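Local structure of aldehyde dehydrogenase (6K10) at the interface of chains A and B. The protein oxidises 4,4'-diaponeurosporen-4-al to 4,4'-diaponeurosporenoic acid with NAD+, a step in the biosynthesis of the carotenoid staphyloxanthin in Staphylococcus aureus. Coordinates in Å, arbitrary orientation; residue numbers count along the deposited sequence, not the author numbering. Chains: chain A/B, Aldehyde dehydrogenase.

Contact 1: the interface of chains A and B. Residues chain A 204, 208, 212-214, 419; chain B 204, 207-208, 212-214.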
ATOM      1  N   TYR A 204       2.619  11.813  -8.189  1.00 19.64           N
ATOM      2  CA  TYR A 204       2.062  10.485  -8.390  1.00 22.02           C
ATOM      3  C   TYR A 204       1.893  10.137  -9.864  1.00 25.68           C
ATOM      4  O   TYR A 204       1.912   8.953 -10.213  1.00 28.73           O
ATOM      5  CB  TYR A 204       0.743  10.395  -7.619  1.00 23.76           C
ATOM      6  CG  TYR A 204       0.067   9.051  -7.621  1.00 22.97           C
ATOM      7  CD1 TYR A 204       0.726   7.927  -7.155  1.00 25.41           C
ATOM      8  CD2 TYR A 204      -1.271   8.927  -7.959  1.00 24.72           C
ATOM      9  CE1 TYR A 204       0.103   6.696  -7.115  1.00 22.94           C
ATOM     10  CE2 TYR A 204      -1.909   7.702  -7.909  1.00 25.33           C
ATOM     11  CZ  TYR A 204      -1.216   6.589  -7.490  1.00 25.13           C
ATOM     12  OH  TYR A 204      -1.851   5.368  -7.441  1.00 24.09           O
ATOM     13  N   SER A 208       4.170   7.141 -11.525  1.00 21.45           N
ATOM     14  CA  SER A 208       3.447   6.096 -12.243  1.00 23.97           C
ATOM     15  C   SER A 208       4.164   5.712 -13.528  1.00 26.69           C
ATOM     16  O   SER A 208       4.158   4.541 -13.928  1.00 25.45           O
ATOM     17  CB  SER A 208       2.017   6.549 -12.538  1.00 26.55           C
ATOM     18  OG  SER A 208       1.984   7.491 -13.594  1.00 25.35           O
ATOM     19  N   VAL A 212       6.696   3.272  -9.867  1.00 24.13           N
ATOM     20  CA  VAL A 212       7.264   3.531  -8.536  1.00 22.14           C
ATOM     21  C   VAL A 212       6.098   3.566  -7.529  1.00 21.81           C
ATOM     22  O   VAL A 212       5.155   4.331  -7.732  1.00 19.57           O
ATOM     23  CB  VAL A 212       8.044   4.845  -8.507  1.00 21.18           C
ATOM     24  CG1 VAL A 212       8.443   5.185  -7.083  1.00 19.27           C
ATOM     25  CG2 VAL A 212       9.277   4.744  -9.391  1.00 25.16           C
ATOM     26  N   PRO A 213       6.160   2.765  -6.467  1.00 21.23           N
ATOM     27  CA  PRO A 213       5.112   2.853  -5.438  1.00 20.11           C
ATOM     28  C   PRO A 213       5.284   4.105  -4.598  1.00 20.92           C
ATOM     29  O   PRO A 213       6.391   4.622  -4.427  1.00 19.17           O
ATOM     30  CB  PRO A 213       5.339   1.588  -4.604  1.00 18.96           C
ATOM     31  CG  PRO A 213       6.807   1.339  -4.725  1.00 19.88           C
ATOM     32  CD  PRO A 213       7.178   1.760  -6.134  1.00 21.66           C
ATOM     33  N   VAL A 214       4.165   4.606  -4.072  1.00 19.72           N
ATOM     34  CA  VAL A 214       4.170   5.870  -3.349  1.00 19.40           C
ATOM     35  C   VAL A 214       3.332   5.777  -2.084  1.00 19.96           C
ATOM     36  O   VAL A 214       2.453   4.924  -1.939  1.00 22.92           O
ATOM     37  CB  VAL A 214       3.634   7.049  -4.190  1.00 20.88           C
ATOM     38  CG1 VAL A 214       4.332   7.133  -5.536  1.00 21.55           C
ATOM     39  CG2 VAL A 214       2.132   6.934  -4.337  1.00 19.75           C
ATOM     40  N   MET A 419      -3.019   8.333   0.199  1.00 21.41           N
ATOM     41  CA  MET A 419      -2.931   6.881   0.195  1.00 24.15           C
ATOM     42  C   MET A 419      -1.655   6.479   0.919  1.00 23.32           C
ATOM     43  O   MET A 419      -0.626   7.148   0.797  1.00 22.28           O
ATOM     44  CB  MET A 419      -2.941   6.316  -1.234  1.00 24.32           C
ATOM     45  CG  MET A 419      -1.813   6.828  -2.109  1.00 24.56           C
ATOM     46  SD  MET A 419      -1.889   6.208  -3.797  1.00 24.57           S
ATOM     47  CE  MET A 419      -3.275   7.145  -4.435  1.00 26.72           C
TER
ATOM     48  N   TYR B 204      -1.726   2.118 -14.353  1.00 19.64           N
ATOM     49  CA  TYR B 204      -1.205   2.873 -13.224  1.00 22.02           C
ATOM     50  C   TYR B 204      -0.964   4.339 -13.560  1.00 25.68           C
ATOM     51  O   TYR B 204      -1.005   5.183 -12.658  1.00 28.73           O
ATOM     52  CB  TYR B 204       0.063   2.178 -12.724  1.00 23.76           C
ATOM     53  CG  TYR B 204       0.690   2.758 -11.485  1.00 22.97           C
ATOM     54  CD1 TYR B 204      -0.034   2.868 -10.312  1.00 25.41           C
ATOM     55  CD2 TYR B 204       2.040   3.068 -11.449  1.00 24.72           C
ATOM     56  CE1 TYR B 204       0.542   3.362  -9.158  1.00 22.94           C
ATOM     57  CE2 TYR B 204       2.631   3.549 -10.296  1.00 25.33           C
ATOM     58  CZ  TYR B 204       1.876   3.698  -9.155  1.00 25.13           C
ATOM     59  OH  TYR B 204       2.464   4.178  -8.006  1.00 24.09           O
ATOM     60  N   ALA B 207      -4.736   5.623 -13.452  1.00 21.07           N
ATOM     61  CA  ALA B 207      -5.169   5.771 -12.067  1.00 21.50           C
ATOM     62  C   ALA B 207      -4.506   6.970 -11.404  1.00 23.76           C
ATOM     63  O   ALA B 207      -5.126   7.651 -10.579  1.00 25.87           O
ATOM     64  CB  ALA B 207      -4.863   4.494 -11.286  1.00 22.76           C
ATOM     65  N   SER B 208      -3.247   7.246 -11.754  1.00 21.45           N
ATOM     66  CA  SER B 208      -2.522   8.330 -11.099  1.00 23.97           C
ATOM     67  C   SER B 208      -3.177   9.676 -11.369  1.00 26.69           C
ATOM     68  O   SER B 208      -3.189  10.557 -10.501  1.00 25.45           O
ATOM     69  CB  SER B 208      -1.062   8.340 -11.553  1.00 26.55           C
ATOM     70  OG  SER B 208      -0.935   8.860 -12.863  1.00 25.35           O
ATOM     71  N   VAL B 212      -5.999   7.588  -7.703  1.00 24.13           N
ATOM     72  CA  VAL B 212      -6.634   6.302  -7.374  1.00 22.14           C
ATOM     73  C   VAL B 212      -5.527   5.346  -6.890  1.00 21.81           C
ATOM     74  O   VAL B 212      -4.547   5.150  -7.610  1.00 19.57           O
ATOM     75  CB  VAL B 212      -7.367   5.715  -8.580  1.00 21.18           C
ATOM     76  CG1 VAL B 212      -7.834   4.305  -8.272  1.00 19.27           C
ATOM     77  CG2 VAL B 212      -8.550   6.594  -8.954  1.00 25.16           C
ATOM     78  N   PRO B 213      -5.677   4.758  -5.705  1.00 21.23           N
ATOM     79  CA  PRO B 213      -4.688   3.762  -5.265  1.00 20.11           C
ATOM     80  C   PRO B 213      -4.863   2.457  -6.019  1.00 20.92           C
ATOM     81  O   PRO B 213      -5.959   2.112  -6.469  1.00 19.17           O
ATOM     82  CB  PRO B 213      -5.007   3.591  -3.776  1.00 18.96           C
ATOM     83  CG  PRO B 213      -6.473   3.863  -3.691  1.00 19.88           C
ATOM     84  CD  PRO B 213      -6.748   4.946  -4.716  1.00 21.66           C
ATOM     85  N   VAL B 214      -3.759   1.723  -6.168  1.00 19.72           N
ATOM     86  CA  VAL B 214      -3.761   0.511  -6.975  1.00 19.40           C
ATOM     87  C   VAL B 214      -3.001  -0.607  -6.281  1.00 19.96           C
ATOM     88  O   VAL B 214      -2.162  -0.386  -5.404  1.00 22.92           O
ATOM     89  CB  VAL B 214      -3.136   0.716  -8.373  1.00 20.88           C
ATOM     90  CG1 VAL B 214      -3.752   1.905  -9.088  1.00 21.55           C
ATOM     91  CG2 VAL B 214      -1.633   0.845  -8.249  1.00 19.75           C
TER
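With CG anti to the backbone N (chi1 -175°), A:Tyr204 and B:Tyr204 each swing the ring out from helix 197-209 of their own chain toward the partner, a compact example of how a two-fold axis repeats an off-axis bond. The phenol OH of A:Tyr204 donates to the main-chain O of B:Val212 at 2.7 Å, and its twin from B:Tyr204 reaches A:Val212 in the same way. The acceptor lies at the ring edge, in the ring plane, while the hydroxyl is tilted 34° from the carbonyl plane. The two tyrosine side chains cross obliquely, CE1 of A:Tyr204 standing 3.9 Å from CE1 of B:Tyr204. One flank of each ring presses on the opposite helix, with CE2 of A:Tyr204 at 3.3 Å from CA of B:Ser208. Nearer the axis the hydroxyls of A:Ser208 and B:Ser208 face each other, OG to OG at 3.3 Å, a weak hydrogen bond of undecided direction. A:Met419, its chain bent at chi3 (73°), lays the methyl CE against B:Pro213, 3.8 Å from CA of that proline. The patch thus pairs the two copies of helix 197-209 and ties each to the loop just before strand 214-217 of the other subunit, the strand that ends, in each subunit, at the predicted catalytic glutamate, Glu217.

Contact 2: the interface of chains A and B. Residues chain A 94, 105-107, 436-438; chain B 403, 408-410.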
ATOM      1  N   VAL A  94       5.692 -18.192   9.874  1.00 27.90           N
ATOM      2  CA  VAL A  94       4.267 -18.089   9.577  1.00 29.42           C
ATOM      3  C   VAL A  94       3.663 -19.483   9.628  1.00 25.17           C
ATOM      4  O   VAL A  94       4.273 -20.446   9.149  1.00 24.22           O
ATOM      5  CB  VAL A  94       4.035 -17.428   8.201  1.00 31.94           C
ATOM      6  CG1 VAL A  94       2.582 -17.549   7.765  1.00 30.22           C
ATOM      7  CG2 VAL A  94       4.463 -15.976   8.231  1.00 33.88           C
ATOM      8  N   SER A 105       6.860 -21.922   6.364  1.00 25.65           N
ATOM      9  CA  SER A 105       6.517 -20.642   5.758  1.00 24.24           C
ATOM     10  C   SER A 105       7.141 -19.494   6.542  1.00 23.33           C
ATOM     11  O   SER A 105       7.175 -19.517   7.775  1.00 21.73           O
ATOM     12  CB  SER A 105       5.000 -20.465   5.671  1.00 21.76           C
ATOM     13  OG  SER A 105       4.404 -21.534   4.952  1.00 20.31           O
ATOM     14  N   TYR A 106       7.615 -18.482   5.813  1.00 19.36           N
ATOM     15  CA  TYR A 106       8.317 -17.343   6.390  1.00 20.93           C
ATOM     16  C   TYR A 106       7.964 -16.070   5.643  1.00 19.78           C
ATOM     17  O   TYR A 106       7.508 -16.101   4.499  1.00 21.10           O
ATOM     18  CB  TYR A 106       9.843 -17.525   6.353  1.00 24.69           C
ATOM     19  CG  TYR A 106      10.331 -18.849   6.876  1.00 24.82           C
ATOM     20  CD1 TYR A 106      10.606 -19.021   8.223  1.00 27.31           C
ATOM     21  CD2 TYR A 106      10.516 -19.928   6.022  1.00 27.87           C
ATOM     22  CE1 TYR A 106      11.053 -20.231   8.711  1.00 29.15           C
ATOM     23  CE2 TYR A 106      10.960 -21.142   6.500  1.00 30.03           C
ATOM     24  CZ  TYR A 106      11.227 -21.290   7.841  1.00 30.59           C
ATOM     25  OH  TYR A 106      11.670 -22.501   8.316  1.00 35.09           O
ATOM     26  N   ILE A 107       8.210 -14.942   6.305  1.00 21.46           N
ATOM     27  CA  ILE A 107       8.091 -13.622   5.696  1.00 23.81           C
ATOM     28  C   ILE A 107       9.359 -12.851   6.027  1.00 25.06           C
ATOM     29  O   ILE A 107       9.621 -12.552   7.199  1.00 23.25           O
ATOM     30  CB  ILE A 107       6.850 -12.861   6.178  1.00 24.99           C
ATOM     31  CG1 ILE A 107       5.582 -13.579   5.711  1.00 24.08           C
ATOM     32  CG2 ILE A 107       6.882 -11.425   5.659  1.00 26.73           C
ATOM     33  CD1 ILE A 107       4.298 -12.947   6.194  1.00 26.15           C
ATOM     34  N   SER A 436       7.352 -13.100   1.095  1.00 18.09           N
ATOM     35  CA  SER A 436       6.994 -14.447   1.515  1.00 20.09           C
ATOM     36  C   SER A 436       7.939 -15.459   0.891  1.00 20.78           C
ATOM     37  O   SER A 436       8.313 -15.342  -0.277  1.00 20.72           O
ATOM     38  CB  SER A 436       5.561 -14.774   1.099  1.00 20.71           C
ATOM     39  OG  SER A 436       4.636 -13.912   1.725  1.00 21.55           O
ATOM     40  N   TYR A 437       8.324 -16.467   1.666  1.00 19.42           N
ATOM     41  CA  TYR A 437       9.024 -17.592   1.072  1.00 20.11           C
ATOM     42  C   TYR A 437       8.799 -18.837   1.913  1.00 23.15           C
ATOM     43  O   TYR A 437       8.523 -18.760   3.113  1.00 23.03           O
ATOM     44  CB  TYR A 437      10.522 -17.312   0.885  1.00 18.11           C
ATOM     45  CG  TYR A 437      11.345 -17.250   2.150  1.00 21.70           C
ATOM     46  CD1 TYR A 437      11.534 -16.049   2.822  1.00 22.16           C
ATOM     47  CD2 TYR A 437      11.962 -18.388   2.656  1.00 23.84           C
ATOM     48  CE1 TYR A 437      12.297 -15.987   3.973  1.00 24.35           C
ATOM     49  CE2 TYR A 437      12.723 -18.336   3.804  1.00 21.03           C
ATOM     50  CZ  TYR A 437      12.890 -17.135   4.458  1.00 25.07           C
ATOM     51  OH  TYR A 437      13.654 -17.087   5.603  1.00 25.59           O
ATOM     52  N   ILE A 438       8.900 -19.988   1.256  1.00 21.12           N
ATOM     53  CA  ILE A 438       8.717 -21.271   1.911  1.00 21.62           C
ATOM     54  C   ILE A 438      10.003 -22.074   1.799  1.00 23.34           C
ATOM     55  O   ILE A 438      10.900 -21.765   1.011  1.00 21.85           O
ATOM     56  CB  ILE A 438       7.535 -22.069   1.322  1.00 18.63           C
ATOM     57  CG1 ILE A 438       7.748 -22.313  -0.172  1.00 22.07           C
ATOM     58  CG2 ILE A 438       6.227 -21.349   1.570  1.00 18.45           C
ATOM     59  CD1 ILE A 438       6.822 -23.349  -0.765  1.00 24.90           C
TER
ATOM     60  N   HIS B 403       4.514 -21.379  -2.704  1.00 20.06           N
ATOM     61  CA  HIS B 403       4.390 -20.300  -1.728  1.00 20.28           C
ATOM     62  C   HIS B 403       3.109 -19.497  -1.927  1.00 23.63           C
ATOM     63  O   HIS B 403       2.707 -18.758  -1.022  1.00 26.98           O
ATOM     64  CB  HIS B 403       5.615 -19.380  -1.769  1.00 20.59           C
ATOM     65  CG  HIS B 403       5.809 -18.666  -3.071  1.00 21.38           C
ATOM     66  ND1 HIS B 403       6.032 -19.327  -4.260  1.00 23.28           N
ATOM     67  CD2 HIS B 403       5.835 -17.345  -3.366  1.00 21.02           C
ATOM     68  CE1 HIS B 403       6.177 -18.444  -5.232  1.00 23.68           C
ATOM     69  NE2 HIS B 403       6.062 -17.234  -4.716  1.00 21.00           N
ATOM     70  N   LYS B 408      -1.833 -17.576   4.291  1.00 22.72           N
ATOM     71  CA  LYS B 408      -1.228 -16.754   5.329  1.00 24.64           C
ATOM     72  C   LYS B 408       0.032 -16.047   4.850  1.00 22.92           C
ATOM     73  O   LYS B 408       0.593 -15.237   5.597  1.00 22.38           O
ATOM     74  CB  LYS B 408      -0.915 -17.619   6.551  1.00 26.35           C
ATOM     75  CG  LYS B 408      -2.158 -18.075   7.288  1.00 32.22           C
ATOM     76  CD  LYS B 408      -1.841 -18.625   8.661  1.00 35.37           C
ATOM     77  CE  LYS B 408      -3.126 -19.003   9.374  1.00 39.64           C
ATOM     78  NZ  LYS B 408      -2.912 -20.004  10.450  1.00 41.81           N
ATOM     79  N   LEU B 409       0.483 -16.330   3.629  1.00 22.46           N
ATOM     80  CA  LEU B 409       1.627 -15.665   3.028  1.00 20.66           C
ATOM     81  C   LEU B 409       1.133 -14.621   2.041  1.00 21.33           C
ATOM     82  O   LEU B 409       0.407 -14.976   1.103  1.00 23.68           O
ATOM     83  CB  LEU B 409       2.523 -16.682   2.318  1.00 20.27           C
ATOM     84  CG  LEU B 409       3.355 -17.624   3.187  1.00 20.87           C
ATOM     85  CD1 LEU B 409       4.182 -18.540   2.306  1.00 22.69           C
ATOM     86  CD2 LEU B 409       4.256 -16.856   4.143  1.00 22.17           C
ATOM     87  N   PRO B 410       1.481 -13.346   2.191  1.00 23.00           N
ATOM     88  CA  PRO B 410       1.091 -12.364   1.174  1.00 25.14           C
ATOM     89  C   PRO B 410       1.728 -12.693  -0.166  1.00 26.12           C
ATOM     90  O   PRO B 410       2.868 -13.155  -0.236  1.00 22.24           O
ATOM     91  CB  PRO B 410       1.614 -11.039   1.740  1.00 24.39           C
ATOM     92  CG  PRO B 410       2.715 -11.437   2.666  1.00 23.76           C
ATOM     93  CD  PRO B 410       2.267 -12.733   3.272  1.00 23.76           C
TER
HETATM   94  O   HOH W   1       5.598 -12.095  -1.113  1.00 19.32           O
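Facing the loop residues B:Leu409 (phi/psi -102/122°) and B:Pro410, both extended, are strands 92-94, 104-111 and 432-439 of chain A, whose contact residues also have extended backbones. The side chain of B:Leu409 enters between A:Ser105, A:Ile107, A:Ser436 and A:Ile438, and its two methyls divide the work. CD1 meets CG2 of A:Ile438 at 3.6 Å, the two side chains crossing at about a right angle, whereas CD2 lies 3.4 Å from the main-chain O of A:Tyr106. A:Ile107 runs past this leucine in the opposite direction and ends tip to tip with the next residue, its CD1 3.6 Å from CD of B:Pro410. At the polar margin, the hydroxyl OG of A:Ser436, anti to its own carbonyl carbon (chi1 -62°), donates to the main-chain O of B:Pro410 at 2.7 Å, in the carbonyl plane and on a lone pair. Water 1 hydrogen-bonds to N of A:Ser436 (3.0 Å) and to O of B:Pro410 (3.1 Å), which could reinforce the direct bond. A:Val94 closes another side, CG1 against CB of B:Lys408 at 3.7 Å. The site illustrates an apolar plug secured by a polar latch, and it would hold the 408-410 loop against the partner's strands in the deposited two-chain assembly.

Contact 3: the interface of chains A and B. Residues chain A 95-97, 99-100, 105, 438; chain B 402, 405-407, 409.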
ATOM      1  N   ASP A  95       2.470 -19.590  10.213  1.00 27.71           N
ATOM      2  CA  ASP A  95       1.796 -20.876  10.305  1.00 30.08           C
ATOM      3  C   ASP A  95       1.585 -21.480   8.924  1.00 29.77           C
ATOM      4  O   ASP A  95       1.213 -20.788   7.974  1.00 28.32           O
ATOM      5  CB  ASP A  95       0.453 -20.724  11.017  1.00 34.04           C
ATOM      6  CG  ASP A  95      -0.302 -22.039  11.113  1.00 41.84           C
ATOM      7  OD1 ASP A  95       0.201 -22.972  11.771  1.00 43.29           O
ATOM      8  OD2 ASP A  95      -1.403 -22.141  10.525  1.00 45.42           O
ATOM      9  N   THR A  96       1.829 -22.776   8.822  1.00 29.44           N
ATOM     10  CA  THR A  96       1.590 -23.514   7.602  1.00 30.56           C
ATOM     11  C   THR A  96       0.468 -24.509   7.831  1.00 32.17           C
ATOM     12  O   THR A  96       0.533 -25.298   8.782  1.00 32.28           O
ATOM     13  CB  THR A  96       2.859 -24.247   7.154  1.00 29.13           C
ATOM     14  OG1 THR A  96       3.860 -23.286   6.793  1.00 28.33           O
ATOM     15  CG2 THR A  96       2.573 -25.134   5.960  1.00 25.79           C
ATOM     16  N   PRO A  97      -0.573 -24.493   7.006  1.00 33.95           N
ATOM     17  CA  PRO A  97      -1.671 -25.445   7.189  1.00 35.86           C
ATOM     18  C   PRO A  97      -1.211 -26.875   6.963  1.00 33.80           C
ATOM     19  O   PRO A  97      -0.233 -27.133   6.256  1.00 32.44           O
ATOM     20  CB  PRO A  97      -2.692 -25.011   6.134  1.00 37.73           C
ATOM     21  CG  PRO A  97      -1.887 -24.271   5.111  1.00 40.21           C
ATOM     22  CD  PRO A  97      -0.795 -23.591   5.866  1.00 36.70           C
ATOM     23  N   TYR A  99      -2.251 -29.368   5.224  1.00 31.59           N
ATOM     24  CA  TYR A  99      -2.190 -29.937   3.883  1.00 31.28           C
ATOM     25  C   TYR A  99      -0.922 -29.541   3.136  1.00 28.86           C
ATOM     26  O   TYR A  99      -0.574 -30.193   2.146  1.00 30.39           O
ATOM     27  CB  TYR A  99      -3.431 -29.541   3.077  1.00 35.92           C
ATOM     28  CG  TYR A  99      -3.616 -28.057   2.839  1.00 38.81           C
ATOM     29  CD1 TYR A  99      -3.076 -27.441   1.717  1.00 40.38           C
ATOM     30  CD2 TYR A  99      -4.364 -27.280   3.715  1.00 40.47           C
ATOM     31  CE1 TYR A  99      -3.255 -26.089   1.486  1.00 42.17           C
ATOM     32  CE2 TYR A  99      -4.553 -25.927   3.488  1.00 41.29           C
ATOM     33  CZ  TYR A  99      -3.991 -25.337   2.375  1.00 42.40           C
ATOM     34  OH  TYR A  99      -4.171 -23.991   2.145  1.00 43.26           O
ATOM     35  N   LEU A 100      -0.215 -28.505   3.588  1.00 28.73           N
ATOM     36  CA  LEU A 100       1.053 -28.127   2.978  1.00 29.00           C
ATOM     37  C   LEU A 100       2.264 -28.713   3.691  1.00 28.05           C
ATOM     38  O   LEU A 100       3.377 -28.604   3.166  1.00 27.01           O
ATOM     39  CB  LEU A 100       1.187 -26.602   2.923  1.00 30.33           C
ATOM     40  CG  LEU A 100       0.252 -25.874   1.958  1.00 31.17           C
ATOM     41  CD1 LEU A 100       0.661 -24.419   1.816  1.00 31.54           C
ATOM     42  CD2 LEU A 100       0.239 -26.567   0.602  1.00 31.80           C
ATOM     43  N   SER A 105       6.860 -21.922   6.364  1.00 25.65           N
ATOM     44  CA  SER A 105       6.517 -20.642   5.758  1.00 24.24           C
ATOM     45  C   SER A 105       7.141 -19.494   6.542  1.00 23.33           C
ATOM     46  O   SER A 105       7.175 -19.517   7.775  1.00 21.73           O
ATOM     47  CB  SER A 105       5.000 -20.465   5.671  1.00 21.76           C
ATOM     48  OG  SER A 105       4.404 -21.534   4.952  1.00 20.31           O
ATOM     49  N   ILE A 438       8.900 -19.988   1.256  1.00 21.12           N
ATOM     50  CA  ILE A 438       8.717 -21.271   1.911  1.00 21.62           C
ATOM     51  C   ILE A 438      10.003 -22.074   1.799  1.00 23.34           C
ATOM     52  O   ILE A 438      10.900 -21.765   1.011  1.00 21.85           O
ATOM     53  CB  ILE A 438       7.535 -22.069   1.322  1.00 18.63           C
ATOM     54  CG1 ILE A 438       7.748 -22.313  -0.172  1.00 22.07           C
ATOM     55  CG2 ILE A 438       6.227 -21.349   1.570  1.00 18.45           C
ATOM     56  CD1 ILE A 438       6.822 -23.349  -0.765  1.00 24.90           C
TER
ATOM     57  N   MET B 402       4.596 -23.202  -4.831  1.00 22.10           N
ATOM     58  CA  MET B 402       3.712 -23.499  -3.704  1.00 22.40           C
ATOM     59  C   MET B 402       3.658 -22.403  -2.642  1.00 22.18           C
ATOM     60  O   MET B 402       2.812 -22.492  -1.745  1.00 21.87           O
ATOM     61  CB  MET B 402       4.115 -24.821  -3.045  1.00 25.32           C
ATOM     62  CG  MET B 402       3.874 -26.048  -3.912  1.00 27.45           C
ATOM     63  SD  MET B 402       2.220 -26.079  -4.641  1.00 31.23           S
ATOM     64  CE  MET B 402       1.211 -26.497  -3.221  1.00 30.08           C
ATOM     65  N   ALA B 405       0.276 -21.075  -2.247  1.00 22.90           N
ATOM     66  CA  ALA B 405      -0.771 -21.952  -1.744  1.00 21.91           C
ATOM     67  C   ALA B 405      -1.019 -21.797  -0.251  1.00 20.91           C
ATOM     68  O   ALA B 405      -1.973 -22.389   0.266  1.00 24.51           O
ATOM     69  CB  ALA B 405      -0.431 -23.411  -2.058  1.00 23.13           C
ATOM     70  N   ASN B 406      -0.192 -21.031   0.452  1.00 19.99           N
ATOM     71  CA  ASN B 406      -0.468 -20.714   1.844  1.00 20.81           C
ATOM     72  C   ASN B 406      -1.148 -19.357   1.899  1.00 21.87           C
ATOM     73  O   ASN B 406      -0.486 -18.335   1.658  1.00 22.44           O
ATOM     74  CB  ASN B 406       0.818 -20.703   2.667  1.00 23.38           C
ATOM     75  CG  ASN B 406       0.557 -20.578   4.159  1.00 26.36           C
ATOM     76  OD1 ASN B 406      -0.565 -20.300   4.588  1.00 25.49           O
ATOM     77  ND2 ASN B 406       1.598 -20.783   4.958  1.00 27.70           N
ATOM     78  N   PRO B 407      -2.447 -19.284   2.211  1.00 21.92           N
ATOM     79  CA  PRO B 407      -3.123 -17.978   2.243  1.00 22.54           C
ATOM     80  C   PRO B 407      -2.625 -17.063   3.349  1.00 24.89           C
ATOM     81  O   PRO B 407      -2.965 -15.873   3.343  1.00 26.00           O
ATOM     82  CB  PRO B 407      -4.596 -18.352   2.448  1.00 24.31           C
ATOM     83  CG  PRO B 407      -4.545 -19.656   3.167  1.00 26.91           C
ATOM     84  CD  PRO B 407      -3.338 -20.380   2.630  1.00 24.43           C
ATOM     85  N   LEU B 409       0.483 -16.330   3.629  1.00 22.46           N
ATOM     86  CA  LEU B 409       1.627 -15.665   3.028  1.00 20.66           C
ATOM     87  C   LEU B 409       1.133 -14.621   2.041  1.00 21.33           C
ATOM     88  O   LEU B 409       0.407 -14.976   1.103  1.00 23.68           O
ATOM     89  CB  LEU B 409       2.523 -16.682   2.318  1.00 20.27           C
ATOM     90  CG  LEU B 409       3.355 -17.624   3.187  1.00 20.87           C
ATOM     91  CD1 LEU B 409       4.182 -18.540   2.306  1.00 22.69           C
ATOM     92  CD2 LEU B 409       4.256 -16.856   4.143  1.00 22.17           C
TER
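B:Asn406 runs from A:Leu100 at its CB to A:Asp95 and A:Ser105 at its tip. Its CB rests 3.8 Å from the methyl CD1 of A:Leu100. From there CG, anti to the backbone N (chi1 -172°), carries the amide toward A:Pro97, whose ring carbon CD lies 3.7 Å from CG of B:Asn406 and also next to the amide oxygen OD1. At the tip, the nitrogen ND2 of B:Asn406 donates to the main-chain O of A:Asp95 at 3.0 Å, nearly straight at 174°. The same ND2 donates to the hydroxyl OG of A:Ser105 at 2.9 Å, more bent at 146°. Both acceptors lie close to the amide plane, so the pair of bonds would resist rotation of the group. OG1 of A:Thr96 hydrogen-bonds to OG of A:Ser105 at 2.6 Å and would help to orient it. Farther from the amide, an apolar part of the patch brings CD2 of A:Leu100 to the methyl CE of B:Met402 at 3.9 Å, the methionine curling over through bends at chi2 and chi3, while CD1 of A:Ile438 touches CB of the same residue. A:Tyr99 points its hydroxyl tip to tip at B:Pro407 and makes a weak hydrogen bond to O of B:Ala405. Together these contacts dock the 402-407 segment of one subunit on the 95-100 stretch and strands 104-111 and 432-439 of the other, and would give this interface of the deposited assembly a polar anchor beside apolar packing.

Contacts 2 and 3 form one continuous surface: their C-alpha centres lie about 7 Å apart and they share A:Ser105, A:Ile438 and B:Leu409. Chain B supplies the 402-410 stretch to both. Contact 1 stands apart, its C-alpha centre about 26 Å from that of contact 2 and about 30 Å from that of contact 3. By two-fold symmetry contacts 2 and 3 recur, so the deposited assembly would be held at well-separated places, contact 1 on the axis and the others on both sides. Contact 1 lies nearest to A:Glu217, its centre about 11 Å away, and about 20 Å from the changed A:Ser251; it could link dimer packing to the active-site framework.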